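Local coordinates for protein phenyl-3-pyruvate decarboxylase (Azospirillum brasilense, PDB 2NXW) that catalyses the thiamine diphosphate- and magnesium-dependent decarboxylation of indole-3-pyruvate to indole-3-acetaldehyde, a step in auxin biosynthesis, at residues H67-F73 against N98-A102; A75-R80 against E109-V113; V103-Y107 against S176-Y180. All coordinates share one frame; numbering follows the deposited sequence.

Contact 1. Residues H67-F73 against N98-A102; sequences HEPAVGF and NMVNA. With TPP (thiamine diphosphate), chain I.
Asn-98 gives one N-H of ND2 to Glu-68 OE1, 2.9 Å away and nearly straight at 162°. The acceptor lies in the amide plane, but the donor reaches the carboxylate on its anti side, 29° out of plane. The same ND2 comes within 3.0 Å of NE2 of His-67, whose ring is turned from the amide plane. A bend at chi2 (82°) swings the Glu-68 carboxylate so that OE2 reaches N1' of the thiamine diphosphate aminopyrimidine at 2.6 Å. This is the glutamate to aminopyrimidine pairing of thiamine diphosphate enzymes; the glutamate comes from the N-terminal domain, while the second subunit holds the cofactor through backbone atoms such as Gly-450 N. With an alanine at Glu-68, N1' would probably lose its carboxylate partner and the Asn-98 amide its acceptor. The remaining contacts, mostly apolar, run along helix 68-82. Met-99 lays SD beside Gly-72, 3.5 Å from its N, and its side chain crosses that of Val-71 at about a right angle, SD against CG1. Ala-102 CB packs on Gly-72 CA at 3.7 Å and sits over one face of the Phe-73 ring in a CH-pi contact. A water donates to Gly-72 O and, weakly, to Ala-102 O.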
ATOM      1  N   HIS A  67      31.501   0.873  12.142  1.00 11.97           N
ATOM      2  CA  HIS A  67      30.111   0.415  11.994  1.00 11.52           C
ATOM      3  C   HIS A  67      29.482   1.100  10.777  1.00 11.92           C
ATOM      4  O   HIS A  67      29.767   2.269  10.516  1.00 10.97           O
ATOM      5  CB  HIS A  67      29.385   0.794  13.297  1.00 11.99           C
ATOM      6  CG  HIS A  67      28.197  -0.054  13.632  1.00 11.10           C
ATOM      7  ND1 HIS A  67      27.312   0.294  14.633  1.00 12.64           N
ATOM      8  CD2 HIS A  67      27.770  -1.245  13.146  1.00 12.41           C
ATOM      9  CE1 HIS A  67      26.390  -0.648  14.746  1.00 11.68           C
ATOM     10  NE2 HIS A  67      26.646  -1.593  13.860  1.00 11.61           N
ATOM     11  N   GLU A  68      28.619   0.384  10.046  1.00 11.01           N
ATOM     12  CA  GLU A  68      28.036   0.958   8.828  1.00 12.24           C
ATOM     13  C   GLU A  68      27.298   2.291   8.967  1.00 10.93           C
ATOM     14  O   GLU A  68      27.318   3.095   8.031  1.00 10.57           O
ATOM     15  CB  GLU A  68      27.147  -0.062   8.100  1.00 12.04           C
ATOM     16  CG  GLU A  68      27.931  -1.182   7.400  1.00 13.51           C
ATOM     17  CD  GLU A  68      28.361  -2.321   8.309  1.00 12.81           C
ATOM     18  OE1 GLU A  68      28.005  -2.334   9.511  1.00 11.66           O
ATOM     19  OE2 GLU A  68      29.067  -3.231   7.815  1.00 13.59           O
ATOM     20  N   PRO A  69      26.622   2.548  10.108  1.00  9.54           N
ATOM     21  CA  PRO A  69      25.952   3.853  10.186  1.00  9.53           C
ATOM     22  C   PRO A  69      26.967   4.967   9.923  1.00 10.24           C
ATOM     23  O   PRO A  69      26.683   5.911   9.176  1.00 11.74           O
ATOM     24  CB  PRO A  69      25.418   3.882  11.622  1.00 11.11           C
ATOM     25  CG  PRO A  69      25.034   2.451  11.844  1.00 11.01           C
ATOM     26  CD  PRO A  69      26.248   1.701  11.259  1.00 10.99           C
ATOM     27  N   ALA A  70      28.159   4.829  10.511  1.00 10.24           N
ATOM     28  CA  ALA A  70      29.215   5.824  10.336  1.00 10.83           C
ATOM     29  C   ALA A  70      29.711   5.905   8.886  1.00 10.64           C
ATOM     30  O   ALA A  70      30.107   6.969   8.428  1.00 11.65           O
ATOM     31  CB  ALA A  70      30.372   5.515  11.277  1.00 11.69           C
ATOM     32  N   VAL A  71      29.706   4.782   8.174  1.00 11.13           N
ATOM     33  CA  VAL A  71      30.129   4.807   6.768  1.00 10.37           C
ATOM     34  C   VAL A  71      29.178   5.722   5.996  1.00 11.43           C
ATOM     35  O   VAL A  71      29.600   6.592   5.225  1.00 12.53           O
ATOM     36  CB  VAL A  71      30.085   3.393   6.161  1.00 10.25           C
ATOM     37  CG1 VAL A  71      30.292   3.448   4.640  1.00  9.89           C
ATOM     38  CG2 VAL A  71      31.172   2.527   6.810  1.00 12.69           C
ATOM     39  N   GLY A  72      27.879   5.537   6.226  1.00 10.33           N
ATOM     40  CA  GLY A  72      26.880   6.347   5.554  1.00 11.15           C
ATOM     41  C   GLY A  72      26.923   7.810   5.956  1.00 10.71           C
ATOM     42  O   GLY A  72      26.870   8.703   5.103  1.00 11.86           O
ATOM     43  N   PHE A  73      27.027   8.067   7.258  1.00 10.86           N
ATOM     44  CA  PHE A  73      27.083   9.443   7.739  1.00 10.26           C
ATOM     45  C   PHE A  73      28.342  10.175   7.253  1.00 10.38           C
ATOM     46  O   PHE A  73      28.282  11.362   6.917  1.00 10.85           O
ATOM     47  CB  PHE A  73      27.060   9.480   9.275  1.00  9.95           C
ATOM     48  CG  PHE A  73      25.754   9.016   9.899  1.00 10.88           C
ATOM     49  CD1 PHE A  73      24.520   9.448   9.404  1.00 11.27           C
ATOM     50  CD2 PHE A  73      25.773   8.208  11.037  1.00 10.15           C
ATOM     51  CE1 PHE A  73      23.321   9.081  10.043  1.00 10.51           C
ATOM     52  CE2 PHE A  73      24.588   7.841  11.685  1.00 10.91           C
ATOM     53  CZ  PHE A  73      23.362   8.276  11.190  1.00 10.07           C
ATOM     54  N   ASN A  98      22.405  -2.302   7.466  1.00 11.99           N
ATOM     55  CA  ASN A  98      22.851  -1.502   8.595  1.00 12.26           C
ATOM     56  C   ASN A  98      23.125  -0.039   8.222  1.00 11.18           C
ATOM     57  O   ASN A  98      23.417   0.770   9.091  1.00 12.98           O
ATOM     58  CB  ASN A  98      24.109  -2.158   9.185  1.00 11.87           C
ATOM     59  CG  ASN A  98      24.323  -1.828  10.649  1.00 12.15           C
ATOM     60  OD1 ASN A  98      23.385  -1.483  11.382  1.00 12.28           O
ATOM     61  ND2 ASN A  98      25.566  -1.965  11.096  1.00 12.27           N
ATOM     62  N   MET A  99      23.040   0.302   6.935  1.00 11.36           N
ATOM     63  CA  MET A  99      23.274   1.677   6.497  1.00 11.69           C
ATOM     64  C   MET A  99      21.998   2.346   5.957  1.00 10.58           C
ATOM     65  O   MET A  99      22.034   3.475   5.476  1.00 11.70           O
ATOM     66  CB  MET A  99      24.374   1.692   5.423  1.00 12.86           C
ATOM     67  CG  MET A  99      25.105   3.023   5.326  1.00 13.05           C
ATOM     68  SD  MET A  99      26.555   2.932   4.244  1.00 12.50           S
ATOM     69  CE  MET A  99      25.769   2.645   2.607  1.00 13.93           C
ATOM     70  N   VAL A 100      20.872   1.650   6.061  1.00 10.47           N
ATOM     71  CA  VAL A 100      19.596   2.160   5.577  1.00 11.49           C
ATOM     72  C   VAL A 100      19.226   3.505   6.212  1.00 11.40           C
ATOM     73  O   VAL A 100      18.788   4.427   5.525  1.00 12.25           O
ATOM     74  CB  VAL A 100      18.483   1.102   5.814  1.00 10.51           C
ATOM     75  CG1 VAL A 100      17.098   1.709   5.682  1.00 12.94           C
ATOM     76  CG2 VAL A 100      18.649  -0.042   4.805  1.00 11.62           C
ATOM     77  N   ASN A 101      19.404   3.636   7.522  1.00 11.45           N
ATOM     78  CA  ASN A 101      19.077   4.890   8.178  1.00 10.82           C
ATOM     79  C   ASN A 101      19.940   6.057   7.683  1.00 10.42           C
ATOM     80  O   ASN A 101      19.420   7.133   7.364  1.00 10.66           O
ATOM     81  CB  ASN A 101      19.209   4.733   9.696  1.00 10.72           C
ATOM     82  CG  ASN A 101      18.956   6.021  10.423  1.00 11.79           C
ATOM     83  OD1 ASN A 101      17.963   6.709  10.163  1.00 13.20           O
ATOM     84  ND2 ASN A 101      19.848   6.366  11.343  1.00 12.68           N
ATOM     85  N   ALA A 102      21.258   5.862   7.626  1.00 11.51           N
ATOM     86  CA  ALA A 102      22.130   6.943   7.167  1.00 11.19           C
ATOM     87  C   ALA A 102      21.773   7.364   5.744  1.00 10.72           C
ATOM     88  O   ALA A 102      21.803   8.555   5.414  1.00 11.87           O
ATOM     89  CB  ALA A 102      23.594   6.506   7.235  1.00 11.21           C
TER
HETATM   90  N1' TPP I2001      29.158  -5.719   8.510  1.00 12.41           N
HETATM   91  C2' TPP I2001      28.220  -6.400   9.183  1.00 13.24           C
HETATM   92  CM2 TPP I2001      27.116  -5.634   9.902  1.00 11.74           C
HETATM   93  N3' TPP I2001      28.244  -7.734   9.232  1.00 11.51           N
HETATM   94  C4' TPP I2001      29.223  -8.462   8.605  1.00 12.95           C
HETATM   95  N4' TPP I2001      29.182  -9.826   8.639  1.00 15.51           N
HETATM   96  C5' TPP I2001      30.265  -7.770   7.909  1.00 13.52           C
HETATM   97  C6' TPP I2001      30.184  -6.363   7.879  1.00 13.57           C
HETATM   98  C7' TPP I2001      31.441  -8.506   7.176  1.00 15.19           C
HETATM   99  N3  TPP I2001      32.347  -9.320   8.104  1.00 15.87           N
HETATM  100  C2  TPP I2001      32.150 -10.636   8.199  1.00 16.91           C
HETATM  101  S1  TPP I2001      33.405 -11.169   9.282  1.00 18.86           S
HETATM  102  C5  TPP I2001      34.142  -9.603   9.578  1.00 15.33           C
HETATM  103  C4  TPP I2001      33.380  -8.757   8.784  1.00 14.40           C
HETATM  104  CM4 TPP I2001      33.711  -7.258   8.694  1.00 14.92           C
HETATM  105  C6  TPP I2001      35.297  -9.332  10.443  1.00 15.18           C
HETATM  106  C7  TPP I2001      34.908  -9.506  11.913  1.00 14.69           C
HETATM  107  O7  TPP I2001      36.013  -9.033  12.650  1.00 12.25           O
HETATM  108  PA  TPP I2001      35.935  -9.444  14.176  1.00 14.04           P
HETATM  109  O1A TPP I2001      34.659  -9.008  14.839  1.00 14.51           O
HETATM  110  O2A TPP I2001      37.163  -8.736  14.854  1.00 13.75           O
HETATM  111  O3A TPP I2001      36.089 -11.056  14.401  1.00 13.46           O
HETATM  112  PB  TPP I2001      37.312 -11.863  13.621  1.00 14.92           P
HETATM  113  O1B TPP I2001      38.631 -11.109  13.850  1.00 15.40           O
HETATM  114  O2B TPP I2001      37.354 -13.257  14.295  1.00 18.03           O
HETATM  115  O3B TPP I2001      37.023 -12.010  12.157  1.00 15.57           O
HETATM  116  O   HOH W   1      24.425   8.269   3.715  1.00 27.46           O

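Contact 2. Residues A75-R80 against E109-V113; sequences ADAAAR and EKSPV
Arg-80 and Glu-109 meet in a salt bridge carried by one carboxylate oxygen. OE1 of Glu-109 lies at the edge of the Arg-80 guanidinium, near its plane, 2.7 Å from NH2; a weaker bond from NH1 reaches the same OE1 at 3.1 Å. Glu-109 offers the lone pair turned away from its other oxygen, and its carboxylate plane stands 68° from the guanidinium. Both side chains are stretched out, Arg-80 from CG to NE and Glu-109 beyond CG, which lets their ends meet between helix 68-82 and the loop 109-113.

Asp-76, one turn back on the helix, also grips the guanidinium: its OD2 accepts from Arg-80 NH2 at 2.9 Å, tilted from the guanidinium plane, and OD1 from Arg-80 NE, though the place of OD1 is less sure. The Ser-111 hydroxyl points to that same OD1, so this bond is also tentative. Beside this network, Val-113 CG2 rests 3.5 Å from Asp-76 CA and CG1 packs on Ala-75 CB.

Farther out, Glu-109 OE2 accepts from the backbone N of Tyr-420 and Tyr-421. The loop itself is set by a Schellman motif that ends helix 100-108, with Lys-110 at C-prime and Ser-111 N bonded to Ala-106 O, leading into strand 113-119 of the N-terminal domain's parallel sheet through an inverse gamma turn centred on Pro-112.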
ATOM      1  N   ALA A  75      30.092   9.479   4.519  1.00 11.10           N
ATOM      2  CA  ALA A  75      29.970   9.729   3.077  1.00 12.07           C
ATOM      3  C   ALA A  75      29.040  10.920   2.834  1.00 11.68           C
ATOM      4  O   ALA A  75      29.290  11.762   1.962  1.00 11.69           O
ATOM      5  CB  ALA A  75      29.437   8.487   2.369  1.00 12.27           C
ATOM      6  N   ASP A  76      27.950  10.985   3.597  1.00 11.24           N
ATOM      7  CA  ASP A  76      27.006  12.085   3.491  1.00 11.09           C
ATOM      8  C   ASP A  76      27.742  13.389   3.824  1.00 11.45           C
ATOM      9  O   ASP A  76      27.662  14.372   3.093  1.00 11.31           O
ATOM     10  CB  ASP A  76      25.860  11.830   4.481  1.00 12.42           C
ATOM     11  CG  ASP A  76      24.774  12.889   4.428  1.00 13.55           C
ATOM     12  OD1 ASP A  76      24.883  13.857   3.646  1.00 13.46           O
ATOM     13  OD2 ASP A  76      23.788  12.733   5.185  1.00 14.06           O
ATOM     14  N   ALA A  77      28.468  13.396   4.939  1.00 10.71           N
ATOM     15  CA  ALA A  77      29.209  14.584   5.344  1.00 11.89           C
ATOM     16  C   ALA A  77      30.232  15.030   4.301  1.00 11.77           C
ATOM     17  O   ALA A  77      30.407  16.229   4.087  1.00 11.86           O
ATOM     18  CB  ALA A  77      29.900  14.333   6.671  1.00 10.82           C
ATOM     19  N   ALA A  78      30.921  14.075   3.682  1.00 12.04           N
ATOM     20  CA  ALA A  78      31.908  14.401   2.652  1.00 11.70           C
ATOM     21  C   ALA A  78      31.216  15.057   1.461  1.00 13.63           C
ATOM     22  O   ALA A  78      31.733  16.021   0.870  1.00 12.88           O
ATOM     23  CB  ALA A  78      32.641  13.145   2.215  1.00 12.49           C
ATOM     24  N   ALA A  79      30.039  14.550   1.113  1.00 12.81           N
ATOM     25  CA  ALA A  79      29.282  15.108  -0.002  1.00 12.26           C
ATOM     26  C   ALA A  79      28.879  16.537   0.328  1.00 13.67           C
ATOM     27  O   ALA A  79      29.028  17.446  -0.486  1.00 14.53           O
ATOM     28  CB  ALA A  79      28.038  14.260  -0.269  1.00 12.81           C
ATOM     29  N   ARG A  80      28.378  16.746   1.540  1.00 12.47           N
ATOM     30  CA  ARG A  80      27.953  18.072   1.949  1.00 13.29           C
ATOM     31  C   ARG A  80      29.121  19.040   2.036  1.00 13.48           C
ATOM     32  O   ARG A  80      28.994  20.205   1.662  1.00 15.48           O
ATOM     33  CB  ARG A  80      27.278  18.007   3.321  1.00 13.19           C
ATOM     34  CG  ARG A  80      26.013  17.188   3.345  1.00 13.42           C
ATOM     35  CD  ARG A  80      25.312  17.309   4.696  1.00 15.04           C
ATOM     36  NE  ARG A  80      24.345  16.239   4.884  1.00 13.52           N
ATOM     37  CZ  ARG A  80      23.296  16.308   5.697  1.00 13.34           C
ATOM     38  NH1 ARG A  80      23.062  17.415   6.393  1.00 16.41           N
ATOM     39  NH2 ARG A  80      22.504  15.258   5.838  1.00 14.94           N
ATOM     40  N   GLU A 109      17.825  14.968   3.329  1.00 11.10           N
ATOM     41  CA  GLU A 109      18.485  16.263   3.302  1.00 11.83           C
ATOM     42  C   GLU A 109      19.226  16.579   2.009  1.00 12.81           C
ATOM     43  O   GLU A 109      20.153  17.391   1.982  1.00 13.03           O
ATOM     44  CB  GLU A 109      19.364  16.408   4.557  1.00 13.89           C
ATOM     45  CG  GLU A 109      18.456  16.332   5.810  1.00 13.55           C
ATOM     46  CD  GLU A 109      19.149  16.485   7.150  1.00 16.43           C
ATOM     47  OE1 GLU A 109      20.368  16.254   7.250  1.00 17.29           O
ATOM     48  OE2 GLU A 109      18.441  16.820   8.130  1.00 15.00           O
ATOM     49  N   LYS A 110      18.781  15.925   0.940  1.00 12.19           N
ATOM     50  CA  LYS A 110      19.309  16.172  -0.405  1.00 12.43           C
ATOM     51  C   LYS A 110      20.827  16.076  -0.546  1.00 12.60           C
ATOM     52  O   LYS A 110      21.464  16.975  -1.093  1.00 14.19           O
ATOM     53  CB  LYS A 110      18.823  17.553  -0.877  1.00 13.80           C
ATOM     54  CG  LYS A 110      17.300  17.642  -1.099  1.00 13.37           C
ATOM     55  CD  LYS A 110      16.878  17.221  -2.502  1.00 15.35           C
ATOM     56  CE  LYS A 110      17.151  18.330  -3.499  1.00 16.22           C
ATOM     57  NZ  LYS A 110      16.606  18.030  -4.870  1.00 15.85           N
ATOM     58  N   SER A 111      21.395  14.970  -0.076  1.00 11.71           N
ATOM     59  CA  SER A 111      22.843  14.752  -0.164  1.00 13.16           C
ATOM     60  C   SER A 111      23.051  13.504  -1.019  1.00 14.02           C
ATOM     61  O   SER A 111      22.558  12.419  -0.684  1.00 13.78           O
ATOM     62  CB  SER A 111      23.438  14.547   1.233  1.00 12.49           C
ATOM     63  OG  SER A 111      24.844  14.401   1.146  1.00 13.71           O
ATOM     64  N   PRO A 112      23.787  13.639  -2.134  1.00 13.94           N
ATOM     65  CA  PRO A 112      24.035  12.521  -3.045  1.00 14.00           C
ATOM     66  C   PRO A 112      25.082  11.503  -2.640  1.00 14.34           C
ATOM     67  O   PRO A 112      26.241  11.570  -3.073  1.00 16.24           O
ATOM     68  CB  PRO A 112      24.382  13.226  -4.351  1.00 15.08           C
ATOM     69  CG  PRO A 112      25.192  14.372  -3.879  1.00 14.15           C
ATOM     70  CD  PRO A 112      24.402  14.878  -2.651  1.00 14.21           C
ATOM     71  N   VAL A 113      24.665  10.561  -1.806  1.00 12.95           N
ATOM     72  CA  VAL A 113      25.549   9.495  -1.375  1.00 12.45           C
ATOM     73  C   VAL A 113      25.385   8.338  -2.345  1.00 13.70           C
ATOM     74  O   VAL A 113      24.270   7.864  -2.579  1.00 14.09           O
ATOM     75  CB  VAL A 113      25.206   8.992   0.054  1.00 12.03           C
ATOM     76  CG1 VAL A 113      26.011   7.737   0.373  1.00 14.64           C
ATOM     77  CG2 VAL A 113      25.508  10.092   1.079  1.00 15.79           C
TER

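Contact 3. Residues V103-Y107 against S176-Y180; sequences VAGAY and SRPVY
Tyr-107 and Arg-177 are brought together by two torsions: the tyrosine ring swings out with CG opposite the backbone N (chi1 -174°), and the arginine chain kinks at chi2 (-101°), folding its outer half back over that ring. In the alpha/beta fold of the N-terminal thiamine diphosphate-binding domain, helix 100-108 packs against the chain entering strand 179-184, which neighbours strand 113-119 in the parallel sheet.

Two parts of Arg-177 use the ring. Arg-177 CD stands above the middle of one face of the Tyr-107 ring, 3.8 Å from its centroid, in a CH-pi contact. Beyond it the guanidinium lies flat on the ring, its plane only 20° from the ring plane and the centres 4.4 Å apart, but shifted toward the rim, over CE2. This offset takes NH1 to the helix backbone as well, so the stack and the bond to the helix carbonyl probably hold the guanidinium's rotation. On its far end NH2 makes a salt bridge to Asp-322, and Leu-129 of the second subunit packs on both Tyr-107 and Arg-177.

Next along the chain, Pro-178 presses its ring into the helix surface. Pro-178 CD comes to 3.4 Å from Tyr-107 CA, its CG to 3.6 Å from Ala-106 CB, and its CB to 3.9 Å from Val-103 CG1, one helical turn earlier than Tyr-107.

The Arg-177 NH1 to Tyr-107 O bond, at 2.8 Å, lies in the guanidinium plane, yet it is bent at the hydrogen and its donor is tilted from the plane of the carbonyl.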
ATOM      1  N   VAL A 103      21.421   6.390   4.908  1.00 11.52           N
ATOM      2  CA  VAL A 103      21.066   6.703   3.525  1.00 12.01           C
ATOM      3  C   VAL A 103      19.734   7.446   3.454  1.00 12.17           C
ATOM      4  O   VAL A 103      19.593   8.399   2.667  1.00 12.68           O
ATOM      5  CB  VAL A 103      21.048   5.421   2.664  1.00 11.76           C
ATOM      6  CG1 VAL A 103      20.547   5.728   1.246  1.00 14.32           C
ATOM      7  CG2 VAL A 103      22.469   4.849   2.609  1.00 12.90           C
ATOM      8  N   ALA A 104      18.766   7.038   4.277  1.00 11.85           N
ATOM      9  CA  ALA A 104      17.468   7.722   4.312  1.00 11.13           C
ATOM     10  C   ALA A 104      17.684   9.175   4.755  1.00 11.51           C
ATOM     11  O   ALA A 104      17.049  10.092   4.236  1.00 12.19           O
ATOM     12  CB  ALA A 104      16.503   7.002   5.273  1.00 11.78           C
ATOM     13  N   GLY A 105      18.600   9.382   5.708  1.00 11.56           N
ATOM     14  CA  GLY A 105      18.894  10.728   6.165  1.00 11.20           C
ATOM     15  C   GLY A 105      19.481  11.584   5.056  1.00 11.41           C
ATOM     16  O   GLY A 105      19.149  12.758   4.930  1.00 12.48           O
ATOM     17  N   ALA A 106      20.358  10.983   4.254  1.00 11.30           N
ATOM     18  CA  ALA A 106      20.980  11.689   3.132  1.00 11.56           C
ATOM     19  C   ALA A 106      19.896  12.038   2.109  1.00 11.77           C
ATOM     20  O   ALA A 106      19.880  13.142   1.554  1.00 12.66           O
ATOM     21  CB  ALA A 106      22.043  10.813   2.493  1.00 12.98           C
ATOM     22  N   TYR A 107      18.981  11.101   1.874  1.00 12.46           N
ATOM     23  CA  TYR A 107      17.890  11.360   0.939  1.00 11.80           C
ATOM     24  C   TYR A 107      17.050  12.532   1.465  1.00 12.28           C
ATOM     25  O   TYR A 107      16.757  13.487   0.744  1.00 12.54           O
ATOM     26  CB  TYR A 107      17.000  10.122   0.788  1.00 12.01           C
ATOM     27  CG  TYR A 107      15.922  10.263  -0.267  1.00 13.92           C
ATOM     28  CD1 TYR A 107      16.026   9.596  -1.489  1.00 15.93           C
ATOM     29  CD2 TYR A 107      14.806  11.065  -0.050  1.00 15.32           C
ATOM     30  CE1 TYR A 107      15.036   9.729  -2.467  1.00 17.97           C
ATOM     31  CE2 TYR A 107      13.813  11.205  -1.024  1.00 17.88           C
ATOM     32  CZ  TYR A 107      13.936  10.534  -2.224  1.00 17.53           C
ATOM     33  OH  TYR A 107      12.947  10.668  -3.188  1.00 21.87           O
ATOM     34  N   SER A 176      20.290  15.559  -6.591  1.00 15.12           N
ATOM     35  CA  SER A 176      21.003  15.667  -5.315  1.00 14.95           C
ATOM     36  C   SER A 176      20.423  14.734  -4.248  1.00 14.89           C
ATOM     37  O   SER A 176      20.061  15.167  -3.153  1.00 15.11           O
ATOM     38  CB  SER A 176      20.978  17.122  -4.824  1.00 14.33           C
ATOM     39  OG  SER A 176      21.940  17.337  -3.802  1.00 14.50           O
ATOM     40  N   ARG A 177      20.329  13.451  -4.586  1.00 14.24           N
ATOM     41  CA  ARG A 177      19.814  12.430  -3.673  1.00 14.65           C
ATOM     42  C   ARG A 177      20.684  11.191  -3.830  1.00 13.47           C
ATOM     43  O   ARG A 177      21.354  11.011  -4.843  1.00 13.44           O
ATOM     44  CB  ARG A 177      18.393  12.030  -4.038  1.00 16.53           C
ATOM     45  CG  ARG A 177      17.400  13.154  -4.208  1.00 21.14           C
ATOM     46  CD  ARG A 177      16.537  13.306  -2.983  1.00 17.57           C
ATOM     47  NE  ARG A 177      15.347  14.106  -3.260  1.00 18.46           N
ATOM     48  CZ  ARG A 177      14.603  14.672  -2.320  1.00 17.35           C
ATOM     49  NH1 ARG A 177      14.931  14.523  -1.042  1.00 18.44           N
ATOM     50  NH2 ARG A 177      13.541  15.397  -2.646  1.00 15.24           N
ATOM     51  N   PRO A 178      20.671  10.303  -2.838  1.00 12.05           N
ATOM     52  CA  PRO A 178      21.471   9.078  -2.890  1.00 12.03           C
ATOM     53  C   PRO A 178      21.027   8.139  -4.004  1.00 12.28           C
ATOM     54  O   PRO A 178      19.868   8.176  -4.433  1.00 12.23           O
ATOM     55  CB  PRO A 178      21.229   8.433  -1.522  1.00 13.96           C
ATOM     56  CG  PRO A 178      20.837   9.553  -0.658  1.00 15.75           C
ATOM     57  CD  PRO A 178      20.003  10.442  -1.534  1.00 13.17           C
ATOM     58  N   VAL A 179      21.957   7.296  -4.443  1.00 11.79           N
ATOM     59  CA  VAL A 179      21.687   6.292  -5.468  1.00 13.16           C
ATOM     60  C   VAL A 179      22.300   4.976  -5.002  1.00 13.77           C
ATOM     61  O   VAL A 179      23.150   4.950  -4.097  1.00 13.71           O
ATOM     62  CB  VAL A 179      22.261   6.691  -6.847  1.00 12.06           C
ATOM     63  CG1 VAL A 179      21.488   7.875  -7.401  1.00 13.22           C
ATOM     64  CG2 VAL A 179      23.755   7.016  -6.731  1.00 14.23           C
ATOM     65  N   TYR A 180      21.878   3.882  -5.632  1.00 13.60           N
ATOM     66  CA  TYR A 180      22.313   2.548  -5.259  1.00 13.15           C
ATOM     67  C   TYR A 180      22.901   1.731  -6.411  1.00 14.09           C
ATOM     68  O   TYR A 180      22.278   1.595  -7.463  1.00 15.52           O
ATOM     69  CB  TYR A 180      21.100   1.803  -4.678  1.00 14.25           C
ATOM     70  CG  TYR A 180      21.362   0.374  -4.267  1.00 13.84           C
ATOM     71  CD1 TYR A 180      22.172   0.084  -3.178  1.00 15.33           C
ATOM     72  CD2 TYR A 180      20.779  -0.696  -4.964  1.00 14.98           C
ATOM     73  CE1 TYR A 180      22.403  -1.222  -2.782  1.00 16.40           C
ATOM     74  CE2 TYR A 180      21.004  -2.008  -4.575  1.00 15.81           C
ATOM     75  CZ  TYR A 180      21.818  -2.267  -3.485  1.00 16.50           C
ATOM     76  OH  TYR A 180      22.063  -3.571  -3.116  1.00 17.77           O
TER

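In the fold
Two helices tie the three contacts together: helix 68-82 runs through contacts 1 and 2, and helix 100-108 through contacts 1 and 3. Contact 1 is the one that reaches the cofactor, with Glu-68 at one thiamine diphosphate and the Asn-101 side chain about 5 Å from another. Contact 2, its centre about 12 Å from that of contact 1, lies farther along helix 68-82 and in the loop just past helix 100-108; the centre of contact 3 is about 7 Å from that of contact 2. These two touch: Lys-110 O and Ser-176 OG, 2.8 Å apart, form a probable hydrogen bond, and Val-113 O packs on Pro-178 CB. Contact 2 stays within one subunit, whereas contacts 1 and 3 meet the second.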